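PDB 3CT8: putative glyoxalase from Bacillus halodurans C-125, which probably acts as a zinc-dependent enzyme of the glyoxalase/bleomycin resistance/dioxygenase superfamily, its substrate and exact reaction not being established. Local coordinates for residues P78-K83 and N137-E142; P113-D118 and F132-N137. All blocks are in the same frame, centred on the assembly; numbering follows the deposited sequence.

Interaction 1 (P78-K83 and N137-E142). With ZN (zinc ion), chain B.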
ATOM      1  N   PRO A  78     -10.530  -4.386  17.246  1.00 54.47           N
ATOM      2  CA  PRO A  78      -9.661  -3.311  17.739  1.00 54.57           C
ATOM      3  C   PRO A  78      -9.223  -2.363  16.656  1.00 54.32           C
ATOM      4  O   PRO A  78      -9.117  -2.706  15.482  1.00 56.19           O
ATOM      5  CB  PRO A  78      -8.431  -4.048  18.284  1.00 54.95           C
ATOM      6  CG  PRO A  78      -8.421  -5.377  17.576  1.00 55.53           C
ATOM      7  CD  PRO A  78      -9.856  -5.699  17.243  1.00 54.07           C
ATOM      8  N   THR A  79      -8.943  -1.166  17.105  1.00 53.50           N
ATOM      9  CA  THR A  79      -8.535  -0.095  16.224  1.00 52.48           C
ATOM     10  C   THR A  79      -7.169  -0.349  15.641  1.00 52.58           C
ATOM     11  O   THR A  79      -6.356  -1.116  16.148  1.00 53.08           O
ATOM     12  CB  THR A  79      -8.499   1.232  16.952  1.00 51.92           C
ATOM     13  OG1 THR A  79      -7.505   1.159  17.984  1.00 48.28           O
ATOM     14  CG2 THR A  79      -9.875   1.537  17.547  1.00 52.32           C
ATOM     15  N   PHE A  80      -6.954   0.305  14.522  1.00 52.83           N
ATOM     16  CA  PHE A  80      -5.694   0.214  13.793  1.00 50.68           C
ATOM     17  C   PHE A  80      -4.510   0.734  14.548  1.00 49.96           C
ATOM     18  O   PHE A  80      -4.573   1.793  15.149  1.00 49.52           O
ATOM     19  CB  PHE A  80      -5.797   1.059  12.539  1.00 49.09           C
ATOM     20  CG  PHE A  80      -4.527   1.213  11.820  1.00 47.23           C
ATOM     21  CD1 PHE A  80      -4.116   0.261  10.893  1.00 51.28           C
ATOM     22  CD2 PHE A  80      -3.753   2.337  12.003  1.00 51.26           C
ATOM     23  CE1 PHE A  80      -2.948   0.415  10.177  1.00 42.89           C
ATOM     24  CE2 PHE A  80      -2.566   2.497  11.304  1.00 44.85           C
ATOM     25  CZ  PHE A  80      -2.159   1.523  10.388  1.00 49.80           C
ATOM     26  N   HIS A  81      -3.427  -0.023  14.486  1.00 50.19           N
ATOM     27  CA  HIS A  81      -2.164   0.398  15.084  1.00 51.86           C
ATOM     28  C   HIS A  81      -1.022   0.109  14.103  1.00 51.73           C
ATOM     29  O   HIS A  81      -0.730  -1.047  13.815  1.00 53.13           O
ATOM     30  CB  HIS A  81      -1.924  -0.251  16.436  1.00 54.84           C
ATOM     31  CG  HIS A  81      -0.875   0.450  17.220  1.00 59.67           C
ATOM     32  ND1 HIS A  81       0.465   0.288  16.963  1.00 65.00           N
ATOM     33  CD2 HIS A  81      -0.967   1.377  18.199  1.00 63.97           C
ATOM     34  CE1 HIS A  81       1.158   1.057  17.779  1.00 67.46           C
ATOM     35  NE2 HIS A  81       0.313   1.727  18.538  1.00 65.34           N
ATOM     36  N   ARG A  82      -0.370   1.165  13.603  1.00 51.13           N
ATOM     37  CA  ARG A  82       0.685   1.018  12.561  1.00 51.59           C
ATOM     38  C   ARG A  82       1.917   0.219  12.945  1.00 52.72           C
ATOM     39  O   ARG A  82       2.792  -0.051  12.099  1.00 52.74           O
ATOM     40  CB  ARG A  82       1.122   2.360  11.941  1.00 52.13           C
ATOM     41  CG  ARG A  82       1.945   3.289  12.822  1.00 53.12           C
ATOM     42  CD  ARG A  82       2.199   4.608  12.091  1.00 52.52           C
ATOM     43  NE  ARG A  82       2.889   5.611  12.903  1.00 52.71           N
ATOM     44  CZ  ARG A  82       2.276   6.486  13.679  1.00 48.86           C
ATOM     45  NH1 ARG A  82       0.959   6.530  13.708  1.00 48.99           N
ATOM     46  NH2 ARG A  82       2.995   7.351  14.394  1.00 51.07           N
ATOM     47  N   LYS A  83       1.979  -0.127  14.219  1.00 52.89           N
ATOM     48  CA  LYS A  83       3.076  -0.933  14.771  1.00 54.23           C
ATOM     49  C   LYS A  83       2.803  -2.440  14.626  1.00 53.63           C
ATOM     50  O   LYS A  83       3.721  -3.281  14.668  1.00 50.46           O
ATOM     51  CB  LYS A  83       3.322  -0.623  16.239  1.00 56.53           C
ATOM     52  CG  LYS A  83       4.262   0.538  16.587  1.00 61.50           C
ATOM     53  CD  LYS A  83       5.631   0.237  16.077  1.00 67.52           C
ATOM     54  CE  LYS A  83       6.694   0.747  17.003  1.00 69.50           C
ATOM     55  NZ  LYS A  83       8.016   0.809  16.302  1.00 74.40           N
ATOM     56  N   ASN A 137      -6.714   7.962  10.612  1.00 51.03           N
ATOM     57  CA  ASN A 137      -6.718   6.573  11.126  1.00 49.89           C
ATOM     58  C   ASN A 137      -5.420   6.278  11.841  1.00 49.36           C
ATOM     59  O   ASN A 137      -5.181   5.190  12.343  1.00 49.16           O
ATOM     60  CB  ASN A 137      -6.874   5.586   9.951  1.00 50.48           C
ATOM     61  CG  ASN A 137      -8.196   5.739   9.240  1.00 52.05           C
ATOM     62  OD1 ASN A 137      -9.223   5.385   9.786  1.00 53.79           O
ATOM     63  ND2 ASN A 137      -8.168   6.217   7.988  1.00 51.34           N
ATOM     64  N   ARG A 138      -4.559   7.267  11.880  1.00 50.92           N
ATOM     65  CA  ARG A 138      -3.252   7.051  12.496  1.00 51.94           C
ATOM     66  C   ARG A 138      -2.329   6.268  11.539  1.00 51.47           C
ATOM     67  O   ARG A 138      -1.290   5.717  11.912  1.00 51.09           O
ATOM     68  CB  ARG A 138      -3.290   6.398  13.863  1.00 52.25           C
ATOM     69  CG  ARG A 138      -3.432   7.377  15.010  1.00 58.55           C
ATOM     70  CD  ARG A 138      -4.761   7.408  15.658  1.00 65.49           C
ATOM     71  NE  ARG A 138      -4.840   6.485  16.811  1.00 69.72           N
ATOM     72  CZ  ARG A 138      -5.203   5.205  16.757  1.00 72.68           C
ATOM     73  NH1 ARG A 138      -5.533   4.646  15.592  1.00 77.59           N
ATOM     74  NH2 ARG A 138      -5.234   4.481  17.864  1.00 71.27           N
ATOM     75  N   ILE A 139      -2.731   6.202  10.281  1.00 51.00           N
ATOM     76  CA  ILE A 139      -1.856   5.588   9.299  1.00 48.74           C
ATOM     77  C   ILE A 139      -0.795   6.657   9.041  1.00 50.06           C
ATOM     78  O   ILE A 139      -1.101   7.858   8.885  1.00 50.26           O
ATOM     79  CB  ILE A 139      -2.595   5.226   7.997  1.00 49.90           C
ATOM     80  CG1 ILE A 139      -3.606   4.076   8.248  1.00 49.89           C
ATOM     81  CG2 ILE A 139      -1.571   4.822   6.917  1.00 50.73           C
ATOM     82  CD1 ILE A 139      -4.583   3.796   7.068  1.00 47.27           C
ATOM     83  N   LYS A 140       0.458   6.226   9.047  1.00 50.50           N
ATOM     84  CA  LYS A 140       1.602   7.117   8.790  1.00 51.08           C
ATOM     85  C   LYS A 140       1.723   7.380   7.284  1.00 50.06           C
ATOM     86  O   LYS A 140       1.607   6.462   6.455  1.00 48.12           O
ATOM     87  CB  LYS A 140       2.916   6.570   9.410  1.00 51.16           C
ATOM     88  CG  LYS A 140       4.113   7.510   9.241  1.00 52.08           C
ATOM     89  CD  LYS A 140       5.316   7.120  10.075  1.00 53.27           C
ATOM     90  CE  LYS A 140       6.004   5.849   9.653  1.00 54.45           C
ATOM     91  NZ  LYS A 140       7.226   5.500  10.519  1.00 49.14           N
ATOM     92  N   VAL A 141       1.892   8.664   6.965  1.00 48.92           N
ATOM     93  CA  VAL A 141       1.980   9.155   5.613  1.00 47.51           C
ATOM     94  C   VAL A 141       3.206  10.029   5.455  1.00 48.41           C
ATOM     95  O   VAL A 141       3.463  10.919   6.262  1.00 49.02           O
ATOM     96  CB  VAL A 141       0.736   9.990   5.230  1.00 47.93           C
ATOM     97  CG1 VAL A 141       0.806  10.370   3.761  1.00 49.05           C
ATOM     98  CG2 VAL A 141      -0.528   9.216   5.455  1.00 47.05           C
ATOM     99  N   GLU A 142       3.935   9.736   4.387  1.00 47.56           N
ATOM    100  CA  GLU A 142       5.191  10.406   4.011  1.00 50.23           C
ATOM    101  C   GLU A 142       5.209  10.945   2.582  1.00 50.72           C
ATOM    102  O   GLU A 142       4.718  10.319   1.632  1.00 51.17           O
ATOM    103  CB  GLU A 142       6.346   9.388   4.180  1.00 48.74           C
ATOM    104  CG  GLU A 142       7.752   9.830   3.803  1.00 49.27           C
ATOM    105  CD  GLU A 142       8.713   8.630   3.835  1.00 50.35           C
ATOM    106  OE1 GLU A 142       8.276   7.580   4.392  1.00 46.15           O
ATOM    107  OE2 GLU A 142       9.851   8.694   3.304  1.00 53.35           O
TER
HETATM  108 ZN    ZN B 128       9.170   5.654   4.436  1.00 53.04          ZN
HETATM  109  O   HOH W   1      -1.046   3.615  14.447  1.00 55.94           O
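Two arginines, one from each segment, reach across to backbone carbonyl oxygens of the other side, one firmly and one weakly. Arg82 NH1 donates to Arg138 O over 3.0 Å, at a C=O...N angle of 134° and tilted from the carbonyl plane. Water 1 links the same carbonyl to the chain of Arg82, accepting from Arg82 N at 2.7 Å and giving a weak bond to Arg138 O. In return Arg138 NH1 bonds weakly to both Phe80 O and its own neighbour Asn137 O; bends at chi2 and chi3 fold the guanidinium back to serve both. A long, multiply donating side chain suits such loop carbonyls.

The apolar part rests on Phe80. With CG anti to the backbone N (chi1 171°), its ring comes to lie under Ile139 CG1, which makes a CH-pi contact over one face, 3.9 Å from the ring centroid. Arg138 O lies at the ring edge, near its plane, 3.5 Å from Phe80 CE2. Ile139 suits the spot because its CG1 methylene offers a C-H to the ring face. The extended aliphatic part of Arg82 crosses Lys140 at about a right angle, Arg82 CD lying 3.4 Å from Lys140 CB, so two cationic residues pack through their methylenes.

The nearby positive charges of Arg82 and Lys140 are probably eased by the salt bridge of Arg82 to Glu134; Lys140 NZ bonds to Tyr116 OH. Two residues beyond Lys140, Glu142 OE1 binds zinc at 2.1 Å, a site to which His89 and His23 of the second subunit also contribute. The contact fastens the loop before strand 86-93 to the start of the metal-bearing strand through one firm arginine-to-carbonyl bond, a weak one, and the packing of Phe80 on Ile139.

Interaction 2 (P113-D118 and F132-N137)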
ATOM      1  N   PRO A 113      -1.742  15.740  12.262  1.00 64.93           N
ATOM      2  CA  PRO A 113      -0.521  15.474  13.048  1.00 62.69           C
ATOM      3  C   PRO A 113       0.771  15.278  12.254  1.00 61.04           C
ATOM      4  O   PRO A 113       0.834  14.427  11.358  1.00 59.30           O
ATOM      5  CB  PRO A 113      -0.874  14.186  13.815  1.00 61.92           C
ATOM      6  CG  PRO A 113      -2.383  14.141  13.826  1.00 62.05           C
ATOM      7  CD  PRO A 113      -2.789  14.723  12.502  1.00 64.48           C
ATOM      8  N   ILE A 114       1.767  16.091  12.618  1.00 58.57           N
ATOM      9  CA  ILE A 114       3.125  16.056  12.052  1.00 57.61           C
ATOM     10  C   ILE A 114       4.056  15.277  12.976  1.00 56.93           C
ATOM     11  O   ILE A 114       4.193  15.613  14.164  1.00 58.30           O
ATOM     12  CB  ILE A 114       3.738  17.444  11.819  1.00 57.60           C
ATOM     13  CG1 ILE A 114       3.150  18.071  10.554  1.00 61.53           C
ATOM     14  CG2 ILE A 114       5.220  17.305  11.600  1.00 56.00           C
ATOM     15  CD1 ILE A 114       3.734  19.435  10.217  1.00 61.77           C
ATOM     16  N   LEU A 115       4.720  14.270  12.401  1.00 54.97           N
ATOM     17  CA  LEU A 115       5.622  13.379  13.146  1.00 53.79           C
ATOM     18  C   LEU A 115       7.082  13.741  13.097  1.00 55.12           C
ATOM     19  O   LEU A 115       7.579  14.371  12.170  1.00 56.93           O
ATOM     20  CB  LEU A 115       5.469  11.939  12.664  1.00 52.83           C
ATOM     21  CG  LEU A 115       4.070  11.316  12.733  1.00 48.60           C
ATOM     22  CD1 LEU A 115       4.095   9.930  12.094  1.00 50.20           C
ATOM     23  CD2 LEU A 115       3.549  11.225  14.155  1.00 51.37           C
ATOM     24  N   TYR A 116       7.740  13.362  14.178  1.00 55.69           N
ATOM     25  CA  TYR A 116       9.167  13.549  14.376  1.00 54.81           C
ATOM     26  C   TYR A 116       9.570  14.992  14.147  1.00 55.59           C
ATOM     27  O   TYR A 116      10.606  15.241  13.541  1.00 56.16           O
ATOM     28  CB  TYR A 116       9.913  12.661  13.384  1.00 53.78           C
ATOM     29  CG  TYR A 116       9.234  11.316  13.194  1.00 54.03           C
ATOM     30  CD1 TYR A 116       9.199  10.376  14.205  1.00 55.38           C
ATOM     31  CD2 TYR A 116       8.651  10.971  11.975  1.00 54.72           C
ATOM     32  CE1 TYR A 116       8.560   9.145  14.013  1.00 52.12           C
ATOM     33  CE2 TYR A 116       8.026   9.729  11.776  1.00 46.39           C
ATOM     34  CZ  TYR A 116       7.968   8.842  12.800  1.00 50.46           C
ATOM     35  OH  TYR A 116       7.366   7.629  12.576  1.00 51.52           O
ATOM     36  N   GLU A 117       8.750  15.931  14.622  1.00 55.61           N
ATOM     37  CA  GLU A 117       9.028  17.369  14.421  1.00 57.61           C
ATOM     38  C   GLU A 117      10.414  17.775  14.880  1.00 56.26           C
ATOM     39  O   GLU A 117      10.976  18.744  14.395  1.00 54.24           O
ATOM     40  CB  GLU A 117       8.002  18.306  15.101  1.00 59.16           C
ATOM     41  CG  GLU A 117       6.563  18.141  14.614  1.00 63.16           C
ATOM     42  CD  GLU A 117       5.615  19.269  15.048  1.00 65.13           C
ATOM     43  OE1 GLU A 117       5.947  20.462  14.825  1.00 61.84           O
ATOM     44  OE2 GLU A 117       4.499  18.941  15.536  1.00 66.93           O
ATOM     45  N   ASP A 118      10.968  16.986  15.782  1.00 55.94           N
ATOM     46  CA  ASP A 118      12.292  17.293  16.327  1.00 57.75           C
ATOM     47  C   ASP A 118      13.389  17.111  15.309  1.00 57.29           C
ATOM     48  O   ASP A 118      14.479  17.655  15.455  1.00 59.08           O
ATOM     49  CB  ASP A 118      12.629  16.451  17.569  1.00 58.04           C
ATOM     50  CG  ASP A 118      12.672  14.984  17.272  1.00 60.10           C
ATOM     51  OD1 ASP A 118      11.928  14.549  16.371  1.00 61.64           O
ATOM     52  OD2 ASP A 118      13.427  14.271  17.963  1.00 68.64           O
ATOM     53  N   PHE A 132       6.593  13.644   7.513  1.00 47.18           N
ATOM     54  CA  PHE A 132       5.883  12.499   8.016  1.00 49.16           C
ATOM     55  C   PHE A 132       4.688  13.022   8.807  1.00 50.83           C
ATOM     56  O   PHE A 132       4.805  13.943   9.654  1.00 47.33           O
ATOM     57  CB  PHE A 132       6.773  11.643   8.904  1.00 50.77           C
ATOM     58  CG  PHE A 132       7.892  10.928   8.174  1.00 52.79           C
ATOM     59  CD1 PHE A 132       9.126  11.504   8.003  1.00 51.54           C
ATOM     60  CD2 PHE A 132       7.714   9.638   7.717  1.00 58.00           C
ATOM     61  CE1 PHE A 132      10.153  10.825   7.337  1.00 48.14           C
ATOM     62  CE2 PHE A 132       8.744   8.970   7.067  1.00 54.20           C
ATOM     63  CZ  PHE A 132       9.962   9.575   6.898  1.00 47.17           C
ATOM     64  N   CYS A 133       3.529  12.424   8.526  1.00 50.94           N
ATOM     65  CA  CYS A 133       2.283  12.831   9.184  1.00 49.49           C
ATOM     66  C   CYS A 133       1.337  11.657   9.386  1.00 48.79           C
ATOM     67  O   CYS A 133       1.655  10.502   9.064  1.00 47.39           O
ATOM     68  CB  CYS A 133       1.577  13.925   8.377  1.00 50.71           C
ATOM     69  SG  CYS A 133       0.879  13.396   6.758  1.00 52.73           S
ATOM     70  N   GLU A 134       0.165  11.958   9.910  1.00 47.37           N
ATOM     71  CA  GLU A 134      -0.828  10.913  10.170  1.00 49.21           C
ATOM     72  C   GLU A 134      -2.167  11.226   9.556  1.00 49.85           C
ATOM     73  O   GLU A 134      -2.647  12.355   9.637  1.00 51.41           O
ATOM     74  CB  GLU A 134      -1.067  10.688  11.675  1.00 49.08           C
ATOM     75  CG  GLU A 134       0.027   9.993  12.466  1.00 52.67           C
ATOM     76  CD  GLU A 134      -0.342   9.833  13.963  1.00 56.15           C
ATOM     77  OE1 GLU A 134      -1.086  10.674  14.477  1.00 59.14           O
ATOM     78  OE2 GLU A 134       0.131   8.891  14.628  1.00 52.88           O
ATOM     79  N   ASP A 135      -2.779  10.206   8.971  1.00 49.06           N
ATOM     80  CA  ASP A 135      -4.098  10.391   8.397  1.00 50.23           C
ATOM     81  C   ASP A 135      -5.041  10.250   9.618  1.00 50.84           C
ATOM     82  O   ASP A 135      -4.571   9.981  10.734  1.00 49.37           O
ATOM     83  CB  ASP A 135      -4.415   9.418   7.247  1.00 49.39           C
ATOM     84  CG  ASP A 135      -4.897   8.067   7.714  1.00 50.69           C
ATOM     85  OD1 ASP A 135      -4.704   7.689   8.888  1.00 48.95           O
ATOM     86  OD2 ASP A 135      -5.503   7.379   6.864  1.00 50.54           O
ATOM     87  N   PRO A 136      -6.359  10.402   9.412  1.00 51.46           N
ATOM     88  CA  PRO A 136      -7.223  10.333  10.585  1.00 52.12           C
ATOM     89  C   PRO A 136      -7.288   8.963  11.263  1.00 52.33           C
ATOM     90  O   PRO A 136      -7.813   8.843  12.375  1.00 52.80           O
ATOM     91  CB  PRO A 136      -8.588  10.760  10.039  1.00 51.80           C
ATOM     92  CG  PRO A 136      -8.256  11.539   8.771  1.00 50.22           C
ATOM     93  CD  PRO A 136      -7.097  10.816   8.202  1.00 51.78           C
ATOM     94  N   ASN A 137      -6.714   7.962  10.612  1.00 51.03           N
ATOM     95  CA  ASN A 137      -6.718   6.573  11.126  1.00 49.89           C
ATOM     96  C   ASN A 137      -5.420   6.278  11.841  1.00 49.36           C
ATOM     97  O   ASN A 137      -5.181   5.190  12.343  1.00 49.16           O
ATOM     98  CB  ASN A 137      -6.874   5.586   9.951  1.00 50.48           C
ATOM     99  CG  ASN A 137      -8.196   5.739   9.240  1.00 52.05           C
ATOM    100  OD1 ASN A 137      -9.223   5.385   9.786  1.00 53.79           O
ATOM    101  ND2 ASN A 137      -8.168   6.217   7.988  1.00 51.34           N
TER
HETATM  102  O   HOH W   2       9.236  14.747   9.402  1.00 63.68           O
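Tyr116 turns its CD2-CE2 edge toward Phe132 in an offset edge-to-face pair, the planes at 82° and the centroids 5.5 Å apart. The same edge meets Phe132 CB, 3.7 Å from Tyr116 CD2. Leu115 sets its CB against Phe132 CB, and both its methyl groups, CD1 and CD2, come within 4.1 Å of Glu134 CG; a branched side chain suits the aliphatic part of an acid. The ring of Pro113 lies across the end of that chain, Pro113 CB 3.6 Å from Glu134 OE1, while Glu134 OE2 salt-bridges Arg82.

These side chains are positioned by two backbone bonds flanking the Ile114-Cys133 bridge: Leu115 N to Phe132 O at 2.8 Å and Glu134 N to Pro113 O at 2.9 Å. Proline, lacking an N-H, still supplies this carbonyl. Water 2 extends the pairing, donating to Leu115 O and accepting weakly from Phe132 N. Farther out, Ile114 packs on helix 97-110, and Asp135 OD1 takes Asn137 N in an Asx turn after strand 130-134.

Such a single antiparallel bridge lays the loop after helix 97-110 along an outermost strand of the three-stranded sheet in this vicinal oxygen chelate fold, with Phe132 close to zinc-binding Glu142.

The segments of interaction 2 lie within the chain loop closed by interaction 1, and the two contacts, their centres about 10 Å apart, share Asn137. A salt bridge joins them directly: Arg82 NH1 lies 2.7 Å from Glu134 OE2, giving the arginine of 78-83 a carboxylate on strand 130-134. Leu115 CD1 packs against Arg82 NH2 at 3.6 Å. Strands 130-134 and 140-144 are sheet neighbours, with Cys133 N probably bonded to Val141 O over 2.7 Å. At the metal end Phe132 CE2 approaches Glu142 OE1 to 3.1 Å, bringing an aromatic ring beside the zinc ligand. An unidentified molecule, probably from the crystallisation liquor, near Arg82, Lys140 and Tyr116 may mark a pocket where both contacts meet.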